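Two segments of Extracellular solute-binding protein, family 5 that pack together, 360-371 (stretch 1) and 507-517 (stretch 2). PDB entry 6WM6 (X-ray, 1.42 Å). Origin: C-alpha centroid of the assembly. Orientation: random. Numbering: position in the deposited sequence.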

# COMPACT_ATOMS: atom_id res chain seq x y z
N GLN A 360 -5.90 0.87 -14.11
CA GLN A 360 -7.06 1.55 -13.53
C GLN A 360 -7.71 2.48 -14.53
O GLN A 360 -7.06 3.12 -15.35
CB GLN A 360 -6.66 2.32 -12.29
CG GLN A 360 -6.37 1.42 -11.08
CD GLN A 360 -5.97 2.21 -9.88
OE1 GLN A 360 -4.98 2.97 -9.89
NE2 GLN A 360 -6.70 2.03 -8.78
N ALA A 361 -9.04 2.59 -14.41
CA ALA A 361 -9.78 3.55 -15.23
C ALA A 361 -9.20 4.95 -15.04
O ALA A 361 -8.85 5.34 -13.94
CB ALA A 361 -11.26 3.55 -14.82
N GLY A 362 -9.10 5.70 -16.14
CA GLY A 362 -8.53 7.02 -16.12
C GLY A 362 -7.05 7.07 -16.48
O GLY A 362 -6.55 8.15 -16.79
N TYR A 363 -6.37 5.94 -16.47
CA TYR A 363 -4.93 5.94 -16.72
C TYR A 363 -4.65 6.45 -18.13
O TYR A 363 -5.34 6.12 -19.09
CB TYR A 363 -4.34 4.51 -16.61
CG TYR A 363 -2.90 4.52 -16.99
CD1 TYR A 363 -1.94 4.93 -16.09
CD2 TYR A 363 -2.49 4.18 -18.28
CE1 TYR A 363 -0.62 5.00 -16.45
CE2 TYR A 363 -1.16 4.25 -18.65
CZ TYR A 363 -0.22 4.66 -17.72
OH TYR A 363 1.11 4.76 -18.06
N ALA A 364 -3.58 7.25 -18.25
CA ALA A 364 -2.99 7.61 -19.53
C ALA A 364 -1.54 8.01 -19.26
O ALA A 364 -1.19 8.34 -18.13
CB ALA A 364 -3.74 8.78 -20.20
N ASP A 365 -0.72 7.99 -20.31
CA ASP A 365 0.70 8.37 -20.20
C ASP A 365 0.81 9.90 -20.29
O ASP A 365 1.25 10.50 -21.28
CB ASP A 365 1.56 7.67 -21.24
CG ASP A 365 3.04 7.98 -21.04
OD1 ASP A 365 3.37 8.59 -20.01
OD2 ASP A 365 3.84 7.61 -21.92
N ARG A 366 0.43 10.55 -19.20
CA ARG A 366 0.51 12.00 -19.07
C ARG A 366 1.96 12.46 -18.91
O ARG A 366 2.29 13.59 -19.30
CB ARG A 366 -0.38 12.43 -17.91
CG ARG A 366 -1.84 12.11 -18.23
CD ARG A 366 -2.88 12.48 -17.14
NE ARG A 366 -4.19 12.14 -17.70
CZ ARG A 366 -4.93 11.09 -17.35
NH1 ARG A 366 -4.58 10.30 -16.35
NH2 ARG A 366 -6.05 10.83 -18.01
N ARG A 367 2.82 11.60 -18.39
CA ARG A 367 4.26 11.84 -18.33
C ARG A 367 4.85 12.03 -19.72
O ARG A 367 5.45 13.07 -20.03
CB ARG A 367 4.88 10.62 -17.62
CG ARG A 367 6.38 10.64 -17.41
CD ARG A 367 6.85 9.30 -16.84
NE ARG A 367 6.91 8.25 -17.84
CZ ARG A 367 7.44 7.06 -17.66
NH1 ARG A 367 7.94 6.73 -16.49
NH2 ARG A 367 7.51 6.19 -18.67
N GLY A 368 4.66 11.05 -20.59
CA GLY A 368 5.21 11.12 -21.94
C GLY A 368 4.57 12.19 -22.79
O GLY A 368 5.22 12.76 -23.66
N ALA A 369 3.29 12.48 -22.54
CA ALA A 369 2.61 13.54 -23.28
C ALA A 369 3.32 14.88 -23.11
O ALA A 369 3.21 15.75 -23.97
CB ALA A 369 1.16 13.66 -22.83
N ARG A 370 4.04 15.06 -22.02
CA ARG A 370 4.75 16.30 -21.71
C ARG A 370 6.22 16.22 -22.04
O ARG A 370 6.95 17.18 -21.77
CB ARG A 370 4.55 16.62 -20.22
CG ARG A 370 3.14 17.12 -19.95
CD ARG A 370 2.68 16.94 -18.50
NE ARG A 370 1.34 17.50 -18.38
CZ ARG A 370 0.23 16.91 -18.83
NH1 ARG A 370 0.28 15.68 -19.32
NH2 ARG A 370 -0.92 17.57 -18.77
N GLY A 371 6.66 15.13 -22.64
CA GLY A 371 8.06 14.92 -22.96
C GLY A 371 8.89 14.41 -21.82
O GLY A 371 10.10 14.20 -21.99
N SER A 507 -15.48 8.91 -11.07
CA SER A 507 -14.40 9.49 -10.27
C SER A 507 -13.16 9.66 -11.12
O SER A 507 -12.49 10.69 -11.05
CB SER A 507 -14.15 8.59 -9.09
OG SER A 507 -13.24 9.19 -8.17
N ALA A 508 -12.83 8.64 -11.90
CA ALA A 508 -11.62 8.69 -12.72
C ALA A 508 -11.71 9.75 -13.79
O ALA A 508 -10.73 10.44 -14.07
CB ALA A 508 -11.37 7.33 -13.36
N ALA A 509 -12.88 9.90 -14.42
CA ALA A 509 -13.05 10.94 -15.42
C ALA A 509 -12.79 12.31 -14.80
O ALA A 509 -12.10 13.14 -15.40
CB ALA A 509 -14.44 10.87 -16.03
N ILE A 510 -13.31 12.54 -13.59
CA ILE A 510 -13.10 13.82 -12.92
C ILE A 510 -11.63 13.98 -12.53
O ILE A 510 -10.99 15.01 -12.80
CB ILE A 510 -14.01 13.90 -11.69
CG1 ILE A 510 -15.50 13.90 -12.07
CG2 ILE A 510 -13.67 15.15 -10.86
CD1 ILE A 510 -16.41 13.54 -10.91
N LEU A 511 -11.06 12.96 -11.89
CA LEU A 511 -9.72 13.03 -11.33
C LEU A 511 -8.65 13.16 -12.42
O LEU A 511 -7.56 13.71 -12.14
CB LEU A 511 -9.47 11.80 -10.47
CG LEU A 511 -8.18 11.79 -9.63
CD1 LEU A 511 -8.26 12.83 -8.54
CD2 LEU A 511 -7.98 10.42 -9.03
N SER A 512 -8.94 12.71 -13.64
CA SER A 512 -7.98 12.85 -14.72
C SER A 512 -7.48 14.28 -14.88
O SER A 512 -6.31 14.49 -15.19
CB SER A 512 -8.59 12.36 -16.05
OG SER A 512 -8.79 10.96 -16.01
N GLU A 513 -8.36 15.28 -14.68
CA GLU A 513 -7.93 16.67 -14.79
C GLU A 513 -6.88 17.02 -13.75
O GLU A 513 -5.94 17.78 -14.04
CB GLU A 513 -9.15 17.59 -14.67
CG GLU A 513 -8.81 19.04 -14.98
CD GLU A 513 -9.96 20.01 -14.79
OE1 GLU A 513 -11.08 19.59 -14.39
OE2 GLU A 513 -9.75 21.23 -15.03
N ALA A 514 -7.00 16.48 -12.54
CA ALA A 514 -6.00 16.73 -11.52
C ALA A 514 -4.68 16.05 -11.87
O ALA A 514 -3.62 16.61 -11.61
CB ALA A 514 -6.49 16.24 -10.16
N ASP A 515 -4.72 14.87 -12.47
CA ASP A 515 -3.51 14.20 -12.91
C ASP A 515 -2.78 15.05 -13.95
O ASP A 515 -1.55 15.19 -13.90
CB ASP A 515 -3.87 12.82 -13.47
CG ASP A 515 -2.72 11.84 -13.52
OD1 ASP A 515 -1.70 11.98 -12.80
OD2 ASP A 515 -2.85 10.85 -14.28
N GLU A 516 -3.52 15.66 -14.88
CA GLU A 516 -2.91 16.54 -15.88
C GLU A 516 -2.22 17.71 -15.20
O GLU A 516 -1.06 18.02 -15.50
CB GLU A 516 -3.98 17.05 -16.85
CG GLU A 516 -4.75 15.97 -17.63
CD GLU A 516 -4.04 15.41 -18.83
OE1 GLU A 516 -2.99 15.93 -19.24
OE2 GLU A 516 -4.57 14.42 -19.42
N LEU A 517 -2.91 18.38 -14.27
CA LEU A 517 -2.32 19.54 -13.59
C LEU A 517 -1.13 19.13 -12.74
O LEU A 517 -0.14 19.86 -12.65
CB LEU A 517 -3.38 20.23 -12.75
CG LEU A 517 -4.53 20.88 -13.52
CD1 LEU A 517 -5.61 21.37 -12.56
CD2 LEU A 517 -4.04 22.04 -14.39
O HOH W 1 -1.81 14.52 -21.05

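The most striking feature of this contact is the way the guanidinium of a single buried residue, R366, joins a turn in its own segment to two consecutive acidic residues of the helix 507-517. Its side chain leaves the backbone toward the helix and is extended through chi2 and chi3 (both t) after chi1 in m, which carries the charged group far enough to reach both acids. R366 NE donates to E516 OE2 at 2.9 Å and its NH1 to D515 OD2 at 2.8 Å, each bond forming part of a salt bridge; both carboxylate oxygens lie at the guanidinium edge, near its plane, where the N-H groups point. The same group also closes back on its own segment: R366 NH1 and NH2 both donate to G362 O, at 2.9 and 3.0 Å. Over one face of the guanidinium lies S512 CB, so the helix meets this group at its edge and on a face.

E516 engages a second arginine through its other carboxylate oxygen. R370 NH2 donates to E516 OE1 at 2.7 Å in a further salt bridge, to which R370 NH1 adds a weak bond to the same OE1 at 3.3 Å. Although the CA-to-CB bond of E516 points sideways, its chi1 and chi2 (m, m) bring the carboxylate nearer to the other segment, with OE2 directed to R366 and OE1 to R370. The arginines are linked in turn by R370 NH1, which donates to R366 O at 2.9 Å. Water 1 bridges the second pair, accepting from R370 NH1 at 3.0 Å and donating to E516 OE1 at 2.6 Å.

At the other end of the contact the packing is close and largely uncharged. The type II turn from Q360 to Y363, closed by the bond from Y363 N to Q360 O at 3.1 Å, brings G362 to A508 with a CA-CA separation of 4.9 Å. A side chain at G362 would not fit: an ideal CB would lie 3.0 Å from A508 CB, and the positive phi of 95° would also jam it against the carbonyl oxygen of A361. The small side chain of A508 points toward the turn, where its CB lies 3.3 Å from A361 O and 4.1 Å from A361 CB, the latter an apolar contact. One helical turn further on, S512 OG donates to A508 O at 2.8 Å, so this hydroxyl is tied to its own helix while lying 3.7 Å from G362 O.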